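Local coordinates for protein SeqA (Vibrio cholerae, PDB 3SK7) that probably binds pairs of hemimethylated GATC sequences in the replication origin and so keeps newly replicated origins from firing again within one cell cycle, at residues K21-I24 against D25-M28; N59-T62 against L63-S66; N87-R90 against K91-M94. All coordinates share one frame; numbering follows the deposited sequence. Where two conformers were deposited one is given.

How the contacts relate
All three contacts sit at the N-terminal ends of helices, each within one unbroken run of eight residues, so none closes a long loop. Following the chain, contact 1 (21-28) opens helix 23-37, contact 2 (59-66) covers the short helix 60-66 after strand 56-57, and contact 3 (87-94) opens helix 88-101; they follow in series, with no nesting or crossing. Contacts 1 and 3 touch: Ala23 CB packs on Thr88 OG1 at 3.6 Å and Ile24 CD1 on Lys91 CE at 3.9 Å, joining the two helix starts. Contact 2 lies about 22 Å and 20 Å from them, centre to centre, near the small antiparallel sheet.

Contact 1. Residues K21-I24 against D25-M28; sequences KNAI and DRFM
Arg26 folds back so that its guanidinium lies against the Asn22-Ala23 peptide at the start of helix 23-37. Asn22 C and Ala23 N lie over one face of the group, displaced toward the rim, with Asn22 C 3.8 Å above the plane. Arg26 NH1 comes within 3.3 Å of Lys21 C. The arginine chain bends at chi3 (-72°), which brings the flat group back over the peptide. Water 1 sits at the guanidinium edge, in plane; it accepts from Arg26 NH2 at 2.9 Å and donates to Lys21 O. NH2 also makes a salt bridge to the terminal carboxylate of Ile116, and NH1 donates to Leu20 O, so the group ties the helix start to both the preceding loop and the C terminus.

A second water stitches the other polar pair: water 2 accepts from Asn22 ND2 and donates to Asp25 OD2 at 2.6 Å. Asn22 occupies the N-cap position, yet its side chain makes no capping bond. The first turn is closed by backbone instead, with Asn22 O taking Arg26 N and, weakly, Asp25 N. Ala23 O then receives Phe27 N at 2.8 Å, and Ile24 O receives Met28 N.

On the apolar side, Ile24 reaches forward through CD1, which lies 4.2 Å from both Phe27 CD2 and Met28 CG. Its CG1 branch runs anti to the backbone N (chi1 179°), and the methyl approaches the Phe27 ring obliquely. Farther out, Ile24 and Phe27 pack on Lys91 of helix 88-101, Phe27 also meets Val95, and Val82 of strand 81-82 lies against Phe27 and Met28.

Contact 2. Residues N59-T62 against L63-S66; sequences NEQT and LLAS
Glu60 and Leu64, one helical turn apart, lean on each other obliquely: Glu60 CG lies 4.1 Å from Leu64 CD1, so the aliphatic stem of the glutamate, rather than its carboxylate, makes the touch. That stem is extended, with CG anti to the backbone N (chi1 -179°). Both side chains also rest on Pro72, and Glu60 reaches Trp81 of strand 81-82.

Gln61 meets Leu64 differently, the two side chains crossing at about a right angle. Its chain bends at chi2 (57°), swinging the amide forward along the helix, toward its C-terminal end, and placing NE2 3.8 Å from Leu64 CB. Gln61 was deposited in two conformers, so this describes one of them.

Leu63 takes the buried side of the short helix, packing on Ala57, Pro72, Trp81 and Ile83 and thereby seating the helix against the small antiparallel sheet. Its carbonyl is gripped by two hydroxyls: Ser66 OG donates to Leu63 O at 2.6 Å, and Thr70 OG1 bonds to the same oxygen from beyond the helix.

At the other end, Asn59 and Thr62 pair through two bonds running in opposite senses. Thr62 N donates to Asn59 OD1 at 3.0 Å, approaching from above the carbonyl plane, 39° out of it. In return Asn59 ND2 donates to Thr62 OG1 at 2.9 Å, that oxygen being only modestly tilted from the amide plane. Together they should fix the rotation of the asparagine amide. Backbone bonds from Leu64 N, Ala65 N and Ser66 N to Glu60 O, Gln61 O and Thr62 O continue the turn. An asparagine side chain accepting from the amide three residues on is the classic N-cap, here opening the two-turn helix 60-66 just after strand 56-57.

Contact 3. Residues N87-R90 against K91-M94; sequences NTSR and KQQM
The Arg90 guanidinium and the Gln93 amide stand steeply to one another, their planes 72° apart. Gln93 CD lies 3.7 Å above one face of the guanidinium, offset toward its rim, and OE1 is directed over that face; the modelled approach of OE1 is too close, so its exact position is doubtful. The arginine is curled by bends at chi2 and chi3 (54°), which carry its head across to Gln93. Its stem meets Met94 at about a right angle, Arg90 CG standing 3.9 Å from Met94 SD.

The Gln92 and Thr88 side chains cross at a slant, Gln92 NE2 lying 4.0 Å from the Thr88 CG2 methyl, and NE2 donates to Thr113 O. On the carbonyl end, water 4 donates to Gln92 OE1 at 2.7 Å; a further link from this water to Ser89 OG holds for one of two deposited conformers of the serine and is doubtful.

Lys91 extends back toward the start of the helix before turning at chi4. Its NZ donates to water 3 at 2.8 Å, and that water is hydrogen-bonded to Thr88 OG1; NZ also bonds Asn86 OD1.

Routine backbone bonds run from Lys91 N to Asn87 O through to Met94 N to Arg90 O. The first turn is sealed by Asn87, whose OD1 accepts from Arg90 N at 2.9 Å with a fairly straight bond (158°): an asparagine N-cap at the start of helix 88-101, here packed against the first turn of helix 23-37.

Contact 1. Residues K21-I24 against D25-M28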
loop_
_atom_site.group_PDB
_atom_site.type_symbol
_atom_site.label_atom_id
_atom_site.label_comp_id
_atom_site.label_asym_id
_atom_site.label_seq_id
_atom_site.Cartn_x
_atom_site.Cartn_y
_atom_site.Cartn_z
ATOM N N LYS A 21 -2.899 11.902 10.398
ATOM C CA LYS A 21 -2.108 13.089 10.067
ATOM C C LYS A 21 -0.750 12.781 9.454
ATOM O O LYS A 21 -0.060 13.680 8.948
ATOM C CB LYS A 21 -1.903 13.942 11.315
ATOM C CG LYS A 21 -3.186 14.437 11.937
ATOM C CD LYS A 21 -2.907 15.489 13.013
ATOM C CE LYS A 21 -1.994 14.987 14.134
ATOM N NZ LYS A 21 -2.555 13.787 14.814
ATOM N N ASN A 22 -0.372 11.508 9.456
ATOM C CA ASN A 22 0.949 11.121 9.024
ATOM C C ASN A 22 0.916 10.192 7.817
ATOM O O ASN A 22 0.089 9.269 7.723
ATOM C CB ASN A 22 1.705 10.462 10.175
ATOM C CG ASN A 22 1.840 11.376 11.380
ATOM O OD1 ASN A 22 2.789 12.143 11.474
ATOM N ND2 ASN A 22 0.907 11.285 12.303
ATOM N N ALA A 23 1.857 10.431 6.919
ATOM C CA ALA A 23 1.927 9.686 5.660
ATOM C C ALA A 23 2.043 8.186 5.849
ATOM O O ALA A 23 1.418 7.414 5.130
ATOM C CB ALA A 23 3.082 10.171 4.822
ATOM N N ILE A 24 2.824 7.771 6.831
ATOM C CA ILE A 24 3.065 6.343 7.017
ATOM C C ILE A 24 1.750 5.588 7.289
ATOM O O ILE A 24 1.529 4.489 6.785
ATOM C CB ILE A 24 4.072 6.064 8.129
ATOM C CG1 ILE A 24 4.285 4.568 8.305
ATOM C CG2 ILE A 24 3.634 6.684 9.451
ATOM C CD1 ILE A 24 4.851 3.908 7.130
ATOM N N ASP A 25 0.861 6.204 8.063
ATOM C CA ASP A 25 -0.363 5.542 8.451
ATOM C C ASP A 25 -1.368 5.545 7.312
ATOM O O ASP A 25 -2.101 4.583 7.126
ATOM C CB ASP A 25 -0.957 6.189 9.687
ATOM C CG ASP A 25 -0.037 6.056 10.895
ATOM O OD1 ASP A 25 0.469 4.931 11.188
ATOM O OD2 ASP A 25 0.191 7.088 11.517
ATOM N N ARG A 26 -1.355 6.608 6.504
ATOM C CA ARG A 26 -2.208 6.653 5.364
ATOM C C ARG A 26 -1.738 5.596 4.353
ATOM O O ARG A 26 -2.549 4.853 3.792
ATOM C CB ARG A 26 -2.155 8.020 4.728
ATOM C CG ARG A 26 -2.756 9.092 5.610
ATOM C CD ARG A 26 -3.102 10.355 4.847
ATOM N NE ARG A 26 -1.915 11.097 4.466
ATOM C CZ ARG A 26 -1.371 12.058 5.207
ATOM N NH1 ARG A 26 -1.892 12.365 6.375
ATOM N NH2 ARG A 26 -0.291 12.709 4.800
ATOM N N PHE A 27 -0.423 5.539 4.140
ATOM C CA PHE A 27 0.221 4.529 3.286
ATOM C C PHE A 27 -0.210 3.131 3.721
ATOM O O PHE A 27 -0.659 2.312 2.916
ATOM C CB PHE A 27 1.728 4.722 3.380
ATOM C CG PHE A 27 2.568 3.695 2.666
ATOM C CD1 PHE A 27 2.585 3.620 1.292
ATOM C CD2 PHE A 27 3.393 2.860 3.378
ATOM C CE1 PHE A 27 3.422 2.734 0.638
ATOM C CE2 PHE A 27 4.221 1.976 2.722
ATOM C CZ PHE A 27 4.224 1.910 1.357
ATOM N N MET A 28 -0.050 2.848 5.005
ATOM C CA MET A 28 -0.420 1.548 5.530
ATOM C C MET A 28 -1.908 1.196 5.377
ATOM O O MET A 28 -2.248 0.057 5.012
ATOM C CB MET A 28 0.006 1.415 6.991
ATOM C CG MET A 28 1.509 1.307 7.207
ATOM S SD MET A 28 2.204 -0.084 6.322
ATOM C CE MET A 28 3.661 -0.456 7.230
HETATM O O HOH W 1 1.245 14.671 6.377
HETATM O O HOH W 2 -1.196 9.317 11.256
#

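Contact 2. Residues N59-T62 against L63-S66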
loop_
_atom_site.group_PDB
_atom_site.type_symbol
_atom_site.label_atom_id
_atom_site.label_comp_id
_atom_site.label_asym_id
_atom_site.label_seq_id
_atom_site.Cartn_x
_atom_site.Cartn_y
_atom_site.Cartn_z
ATOM N N ASN A 59 7.215 -11.835 5.243
ATOM C CA ASN A 59 7.874 -11.910 6.540
ATOM C C ASN A 59 8.950 -10.830 6.692
ATOM O O ASN A 59 9.471 -10.327 5.711
ATOM C CB ASN A 59 8.480 -13.281 6.749
ATOM C CG ASN A 59 9.673 -13.539 5.838
ATOM O OD1 ASN A 59 10.811 -13.334 6.234
ATOM N ND2 ASN A 59 9.404 -13.933 4.593
ATOM N N GLU A 60 9.264 -10.463 7.932
ATOM C CA GLU A 60 10.198 -9.383 8.220
ATOM C C GLU A 60 11.632 -9.694 7.759
ATOM O O GLU A 60 12.348 -8.828 7.244
ATOM C CB GLU A 60 10.195 -9.131 9.729
ATOM C CG GLU A 60 11.100 -8.021 10.172
ATOM C CD GLU A 60 11.017 -7.737 11.659
ATOM O OE1 GLU A 60 10.580 -8.618 12.443
ATOM O OE2 GLU A 60 11.417 -6.628 12.030
ATOM N N GLN A 61 12.041 -10.934 7.952
ATOM C CA GLN A 61 13.433 -11.297 7.745
ATOM C C GLN A 61 13.868 -11.163 6.298
ATOM O O GLN A 61 14.984 -10.740 6.019
ATOM C CB GLN A 61 13.696 -12.722 8.225
ATOM C CG GLN A 61 15.168 -13.136 8.109
ATOM C CD GLN A 61 16.109 -12.201 8.871
ATOM O OE1 GLN A 61 16.012 -12.064 10.093
ATOM N NE2 GLN A 61 17.020 -11.551 8.148
ATOM N N THR A 62 12.995 -11.535 5.385
ATOM C CA THR A 62 13.303 -11.411 3.964
ATOM C C THR A 62 13.679 -9.965 3.621
ATOM O O THR A 62 14.602 -9.685 2.827
ATOM C CB THR A 62 12.118 -11.854 3.103
ATOM O OG1 THR A 62 11.932 -13.270 3.230
ATOM C CG2 THR A 62 12.348 -11.499 1.650
ATOM N N LEU A 63 12.965 -9.031 4.234
ATOM C CA LEU A 63 13.232 -7.647 3.948
ATOM C C LEU A 63 14.503 -7.171 4.642
ATOM O O LEU A 63 15.252 -6.354 4.091
ATOM C CB LEU A 63 12.044 -6.757 4.335
ATOM C CG LEU A 63 10.775 -6.992 3.536
ATOM C CD1 LEU A 63 9.662 -6.074 4.068
ATOM C CD2 LEU A 63 11.010 -6.782 2.062
ATOM N N LEU A 64 14.770 -7.688 5.840
ATOM C CA LEU A 64 16.055 -7.403 6.479
ATOM C C LEU A 64 17.231 -8.037 5.718
ATOM O O LEU A 64 18.335 -7.489 5.692
ATOM C CB LEU A 64 16.045 -7.872 7.934
ATOM C CG LEU A 64 15.099 -7.098 8.839
ATOM C CD1 LEU A 64 15.137 -7.672 10.240
ATOM C CD2 LEU A 64 15.441 -5.664 8.879
ATOM N N ALA A 65 16.991 -9.168 5.060
ATOM C CA ALA A 65 18.018 -9.799 4.232
ATOM C C ALA A 65 18.299 -8.943 3.012
ATOM O O ALA A 65 19.424 -8.898 2.534
ATOM C CB ALA A 65 17.574 -11.173 3.793
ATOM N N SER A 66 17.276 -8.289 2.467
ATOM C CA SER A 66 17.517 -7.321 1.387
ATOM C C SER A 66 18.316 -6.068 1.818
ATOM O O SER A 66 19.068 -5.518 1.024
ATOM C CB SER A 66 16.216 -6.923 0.685
ATOM O OG SER A 66 15.456 -6.034 1.474
#

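Contact 3. Residues N87-R90 against K91-M94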
loop_
_atom_site.group_PDB
_atom_site.type_symbol
_atom_site.label_atom_id
_atom_site.label_comp_id
_atom_site.label_asym_id
_atom_site.label_seq_id
_atom_site.Cartn_x
_atom_site.Cartn_y
_atom_site.Cartn_z
ATOM N N ASN A 87 10.684 8.086 1.614
ATOM C CA ASN A 87 9.937 9.325 1.704
ATOM C C ASN A 87 8.548 9.173 1.086
ATOM O O ASN A 87 8.189 8.100 0.580
ATOM C CB ASN A 87 10.719 10.507 1.089
ATOM C CG ASN A 87 10.932 10.383 -0.404
ATOM O OD1 ASN A 87 10.396 9.500 -1.060
ATOM N ND2 ASN A 87 11.721 11.314 -0.965
ATOM N N THR A 88 7.752 10.229 1.138
ATOM C CA THR A 88 6.380 10.157 0.664
ATOM C C THR A 88 6.337 9.943 -0.834
ATOM O O THR A 88 5.483 9.217 -1.336
ATOM C CB THR A 88 5.610 11.410 1.066
ATOM O OG1 THR A 88 5.475 11.405 2.492
ATOM C CG2 THR A 88 4.230 11.409 0.446
ATOM N N SER A 89 7.266 10.533 -1.568
ATOM C CA SER A 89 7.301 10.312 -3.014
ATOM C C SER A 89 7.460 8.838 -3.359
ATOM O O SER A 89 6.782 8.298 -4.262
ATOM C CB SER A 89 8.418 11.130 -3.646
ATOM O OG SER A 89 8.131 12.507 -3.525
ATOM N N ARG A 90 8.346 8.169 -2.645
ATOM C CA ARG A 90 8.589 6.753 -2.885
ATOM C C ARG A 90 7.356 5.921 -2.484
ATOM O O ARG A 90 6.969 4.970 -3.185
ATOM C CB ARG A 90 9.806 6.310 -2.094
ATOM C CG ARG A 90 10.045 4.834 -2.145
ATOM C CD ARG A 90 10.202 4.334 -3.556
ATOM N NE ARG A 90 11.237 5.072 -4.266
ATOM C CZ ARG A 90 11.481 4.950 -5.563
ATOM N NH1 ARG A 90 12.443 5.678 -6.119
ATOM N NH2 ARG A 90 10.756 4.102 -6.291
ATOM N N LYS A 91 6.730 6.287 -1.370
ATOM C CA LYS A 91 5.499 5.608 -0.951
ATOM C C LYS A 91 4.418 5.731 -2.049
ATOM O O LYS A 91 3.680 4.767 -2.347
ATOM C CB LYS A 91 4.973 6.194 0.355
ATOM C CG LYS A 91 5.760 5.766 1.580
ATOM C CD LYS A 91 5.208 6.454 2.819
ATOM C CE LYS A 91 5.983 6.073 4.086
ATOM N NZ LYS A 91 7.425 6.551 4.080
ATOM N N GLN A 92 4.316 6.921 -2.641
ATOM C CA GLN A 92 3.354 7.140 -3.722
ATOM C C GLN A 92 3.657 6.218 -4.896
ATOM O O GLN A 92 2.752 5.597 -5.479
ATOM C CB GLN A 92 3.384 8.617 -4.149
ATOM C CG GLN A 92 2.790 9.565 -3.124
ATOM C CD GLN A 92 3.041 11.012 -3.439
ATOM O OE1 GLN A 92 4.048 11.383 -4.040
ATOM N NE2 GLN A 92 2.145 11.847 -2.986
ATOM N N GLN A 93 4.932 6.130 -5.262
ATOM C CA GLN A 93 5.311 5.281 -6.389
ATOM C C GLN A 93 5.019 3.818 -6.141
ATOM O O GLN A 93 4.632 3.086 -7.044
ATOM C CB GLN A 93 6.813 5.443 -6.685
ATOM C CG GLN A 93 7.166 6.823 -7.198
ATOM C CD GLN A 93 8.658 7.001 -7.468
ATOM O OE1 GLN A 93 9.487 6.299 -6.897
ATOM N NE2 GLN A 93 8.998 7.934 -8.355
ATOM N N MET A 94 5.227 3.382 -4.914
ATOM C CA MET A 94 4.959 1.989 -4.548
ATOM C C MET A 94 3.469 1.668 -4.664
ATOM O O MET A 94 3.075 0.619 -5.200
ATOM C CB MET A 94 5.438 1.725 -3.129
ATOM C CG MET A 94 6.948 1.892 -2.975
ATOM S SD MET A 94 7.542 2.006 -1.272
ATOM C CE MET A 94 7.059 0.375 -0.778
HETATM O O HOH W 3 6.987 9.307 4.213
HETATM O O HOH W 4 5.546 13.639 -3.691
#